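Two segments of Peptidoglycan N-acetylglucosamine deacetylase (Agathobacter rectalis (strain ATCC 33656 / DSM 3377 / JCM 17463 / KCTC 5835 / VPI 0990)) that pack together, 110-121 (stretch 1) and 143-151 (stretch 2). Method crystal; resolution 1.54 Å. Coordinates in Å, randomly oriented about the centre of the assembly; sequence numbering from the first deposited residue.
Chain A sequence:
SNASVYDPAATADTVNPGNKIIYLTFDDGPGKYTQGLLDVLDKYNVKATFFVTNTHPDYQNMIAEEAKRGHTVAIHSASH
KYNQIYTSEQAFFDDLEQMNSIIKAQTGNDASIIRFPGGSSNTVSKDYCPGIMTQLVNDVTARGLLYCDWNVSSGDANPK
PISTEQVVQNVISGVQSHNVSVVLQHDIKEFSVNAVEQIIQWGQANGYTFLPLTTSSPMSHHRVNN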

# COMPACT_ATOMS: atom_id res chain seq x y z
N ASP A 110 -11.53 -8.46 -8.81
CA ASP A 110 -10.17 -8.88 -8.48
C ASP A 110 -9.27 -7.69 -8.27
O ASP A 110 -9.49 -6.63 -8.84
CB ASP A 110 -9.56 -9.72 -9.59
CG ASP A 110 -10.34 -10.95 -9.86
OD1 ASP A 110 -10.42 -11.81 -8.96
OD2 ASP A 110 -10.89 -11.05 -10.97
N ALA A 111 -8.21 -7.89 -7.51
CA ALA A 111 -7.19 -6.86 -7.33
C ALA A 111 -6.31 -6.79 -8.54
O ALA A 111 -6.12 -7.81 -9.23
CB ALA A 111 -6.32 -7.14 -6.08
N SER A 112 -5.76 -5.61 -8.82
CA SER A 112 -4.80 -5.39 -9.91
C SER A 112 -3.37 -5.04 -9.48
O SER A 112 -2.46 -5.13 -10.29
CB SER A 112 -5.29 -4.25 -10.83
OG SER A 112 -6.52 -4.59 -11.47
N ILE A 113 -3.23 -4.60 -8.24
CA ILE A 113 -2.00 -4.05 -7.70
C ILE A 113 -1.71 -4.76 -6.40
O ILE A 113 -2.64 -5.10 -5.66
CB ILE A 113 -2.12 -2.50 -7.43
CG1 ILE A 113 -2.69 -1.79 -8.67
CG2 ILE A 113 -0.72 -1.90 -7.03
CD1 ILE A 113 -2.93 -0.25 -8.48
N ILE A 114 -0.43 -5.00 -6.14
CA ILE A 114 0.01 -5.59 -4.88
C ILE A 114 1.13 -4.78 -4.26
O ILE A 114 1.78 -3.94 -4.93
CB ILE A 114 0.47 -7.08 -5.04
CG1 ILE A 114 1.87 -7.14 -5.68
CG2 ILE A 114 -0.50 -7.85 -5.89
CD1 ILE A 114 2.50 -8.56 -5.58
N ARG A 115 1.39 -5.00 -2.97
CA ARG A 115 2.61 -4.52 -2.34
C ARG A 115 3.21 -5.71 -1.60
O ARG A 115 2.57 -6.26 -0.70
CB ARG A 115 2.35 -3.37 -1.37
CG ARG A 115 3.66 -2.99 -0.58
CD ARG A 115 3.41 -1.70 0.20
NE ARG A 115 3.37 -0.54 -0.69
CZ ARG A 115 2.74 0.60 -0.35
NH1 ARG A 115 2.09 0.69 0.81
NH2 ARG A 115 2.78 1.67 -1.17
N PHE A 116 4.43 -6.07 -1.96
CA PHE A 116 5.09 -7.17 -1.28
C PHE A 116 5.30 -6.85 0.19
O PHE A 116 5.74 -5.74 0.51
CB PHE A 116 6.46 -7.42 -1.89
CG PHE A 116 6.44 -7.99 -3.27
CD1 PHE A 116 6.19 -9.35 -3.51
CD2 PHE A 116 6.67 -7.15 -4.37
CE1 PHE A 116 6.21 -9.89 -4.80
CE2 PHE A 116 6.67 -7.69 -5.70
CZ PHE A 116 6.44 -9.06 -5.92
N PRO A 117 5.04 -7.82 1.09
CA PRO A 117 5.40 -7.59 2.49
C PRO A 117 6.91 -7.36 2.62
O PRO A 117 7.73 -8.10 2.08
CB PRO A 117 4.91 -8.88 3.18
CG PRO A 117 3.66 -9.26 2.34
CD PRO A 117 4.14 -9.01 0.92
N GLY A 118 7.25 -6.27 3.30
CA GLY A 118 8.63 -5.84 3.46
C GLY A 118 9.12 -4.99 2.28
O GLY A 118 10.27 -4.52 2.28
N GLY A 119 8.26 -4.79 1.27
CA GLY A 119 8.65 -4.12 0.03
C GLY A 119 9.30 -5.10 -0.95
O GLY A 119 9.76 -6.16 -0.53
N SER A 120 9.37 -4.78 -2.24
CA SER A 120 10.06 -5.69 -3.17
C SER A 120 11.56 -5.78 -2.84
O SER A 120 12.25 -6.71 -3.30
CB SER A 120 9.87 -5.23 -4.63
OG SER A 120 10.58 -4.03 -4.91
N SER A 121 12.01 -4.80 -2.06
CA SER A 121 13.41 -4.66 -1.63
C SER A 121 13.79 -5.45 -0.39
O SER A 121 14.96 -5.40 0.05
CB SER A 121 13.67 -3.16 -1.36
OG SER A 121 12.65 -2.67 -0.48
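Stretch 2 (143-151) RGLLYCDWN

Stretch 2 runs parallel to stretch 1, both extended from Ile113 and Leu146 on, in register from Ser112 beside Leu145 to Arg115 beside Cys148; the CA atoms of Ile113 and Leu146 lie 4.6 Å apart, those of Ile114 and Tyr147 4.7 Å. The hydrogen bonds alternate as in any parallel ladder. Leu146 N donates to Ser112 O (3.0 Å), Ile114 N to Leu146 O (2.8 Å), and Cys148 N to Ile114 O (3.0 Å). Before the ladder, a water donates to both Ser112 O (2.9 Å) and Gly144 O (2.6 Å), so Ser112 O accepts twice. Gly144 has positive phi, which favours glycine.

Apolar contacts form on both faces of this small sheet: Ile113 and Leu146 share one, with Ile113 CG1 4.3 Å from Leu146 CD1, and on the other Ile114 CG1 packs 3.7 Å from Tyr147 CB. There the edge of Phe116 meets the face of Tyr147, Phe116 CE2 lying 3.7 Å from Tyr147 CG.

Beyond the ladder, side chains take over the pairing. Arg115 is long enough to reach two carbonyls: its NE donates to Cys148 O (3.0 Å) and its NH2 to Asp149 O (2.8 Å), while Trp150 CE3 lies over one guanidinium face, 4.0 Å from Arg115 NE. A type II turn from Phe116 to Gly119, closed by Gly119 N to Phe116 O (2.8 Å), then brings Ser120 to Asp149. The carboxylate accepts from both serine donors, OD1 from Ser120 N (2.8 Å) and OD2 from Ser120 OG (2.6 Å). Gly119 must be small: an ideal CB would lie 2.9 Å from Trp150 CH2.

Water adds to the network. One accepts from Phe116 N (3.0 Å) and donates to Asp149 OD1 (2.7 Å) and, weakly, to Cys148 O (2.9 Å); another links Ser120 OG (2.7 Å) with Tyr147 OH (2.6 Å). Arg115 NH1 and Asp149 OD2 have partners elsewhere in the structure.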

# COMPACT_ATOMS: atom_id res chain seq x y z
N ARG A 143 1.86 -12.55 -14.39
CA ARG A 143 0.44 -12.72 -14.05
C ARG A 143 -0.42 -11.47 -14.27
O ARG A 143 -1.62 -11.49 -13.96
CB ARG A 143 0.30 -13.16 -12.59
CG ARG A 143 0.84 -14.56 -12.47
CD ARG A 143 1.15 -15.01 -11.06
NE ARG A 143 -0.04 -15.43 -10.35
CZ ARG A 143 -0.27 -16.65 -9.87
NH1 ARG A 143 0.61 -17.64 -10.00
NH2 ARG A 143 -1.41 -16.86 -9.23
N GLY A 144 0.16 -10.44 -14.86
CA GLY A 144 -0.59 -9.23 -15.17
C GLY A 144 -0.83 -8.33 -14.00
O GLY A 144 -1.64 -7.40 -14.08
N LEU A 145 -0.10 -8.58 -12.91
CA LEU A 145 -0.24 -7.75 -11.72
C LEU A 145 0.80 -6.62 -11.67
O LEU A 145 1.89 -6.74 -12.25
CB LEU A 145 -0.11 -8.62 -10.48
CG LEU A 145 -1.25 -9.60 -10.27
CD1 LEU A 145 -0.83 -10.49 -9.14
CD2 LEU A 145 -2.52 -8.82 -9.94
N LEU A 146 0.45 -5.51 -11.02
CA LEU A 146 1.36 -4.40 -10.82
C LEU A 146 1.77 -4.43 -9.37
O LEU A 146 1.01 -4.93 -8.54
CB LEU A 146 0.70 -3.05 -11.10
CG LEU A 146 0.17 -2.94 -12.53
CD1 LEU A 146 -0.89 -1.84 -12.61
CD2 LEU A 146 1.31 -2.71 -13.46
N TYR A 147 2.98 -3.96 -9.06
CA TYR A 147 3.34 -3.88 -7.64
C TYR A 147 3.89 -2.49 -7.36
O TYR A 147 4.39 -1.81 -8.26
CB TYR A 147 4.36 -4.95 -7.22
CG TYR A 147 5.76 -4.82 -7.80
CD1 TYR A 147 6.09 -5.37 -9.06
CD2 TYR A 147 6.77 -4.16 -7.08
CE1 TYR A 147 7.40 -5.27 -9.57
CE2 TYR A 147 8.08 -4.07 -7.57
CZ TYR A 147 8.37 -4.59 -8.82
OH TYR A 147 9.68 -4.46 -9.27
N CYS A 148 3.74 -2.05 -6.13
CA CYS A 148 4.19 -0.69 -5.76
C CYS A 148 4.87 -0.72 -4.39
O CYS A 148 4.38 -1.33 -3.43
CB CYS A 148 2.98 0.24 -5.74
SG CYS A 148 3.41 1.99 -5.64
N ASP A 149 6.08 -0.14 -4.35
CA ASP A 149 6.76 0.13 -3.09
C ASP A 149 6.37 1.55 -2.63
O ASP A 149 5.20 1.87 -2.66
CB ASP A 149 8.26 -0.06 -3.31
CG ASP A 149 8.60 -1.51 -3.66
OD1 ASP A 149 8.04 -2.43 -2.99
OD2 ASP A 149 9.39 -1.75 -4.58
N TRP A 150 7.34 2.38 -2.21
CA TRP A 150 7.00 3.72 -1.73
C TRP A 150 8.25 4.60 -1.82
O TRP A 150 9.35 4.08 -1.94
CB TRP A 150 6.48 3.68 -0.28
CG TRP A 150 7.50 3.09 0.68
CD1 TRP A 150 8.40 3.78 1.48
CD2 TRP A 150 7.71 1.69 0.95
NE1 TRP A 150 9.17 2.88 2.19
CE2 TRP A 150 8.76 1.59 1.89
CE3 TRP A 150 7.10 0.49 0.49
CZ2 TRP A 150 9.23 0.35 2.38
CZ3 TRP A 150 7.58 -0.73 0.97
CH2 TRP A 150 8.63 -0.79 1.91
N ASN A 151 8.07 5.93 -1.79
CA ASN A 151 9.23 6.80 -1.72
C ASN A 151 9.10 7.87 -0.62
O ASN A 151 9.93 8.77 -0.57
CB ASN A 151 9.51 7.48 -3.09
CG ASN A 151 8.36 8.35 -3.55
OD1 ASN A 151 7.39 8.54 -2.83
ND2 ASN A 151 8.48 8.89 -4.76
O HOH W 1 -2.89 -5.29 -13.11
O HOH W 2 5.77 -3.87 -3.52
O HOH W 3 11.38 -3.74 -7.45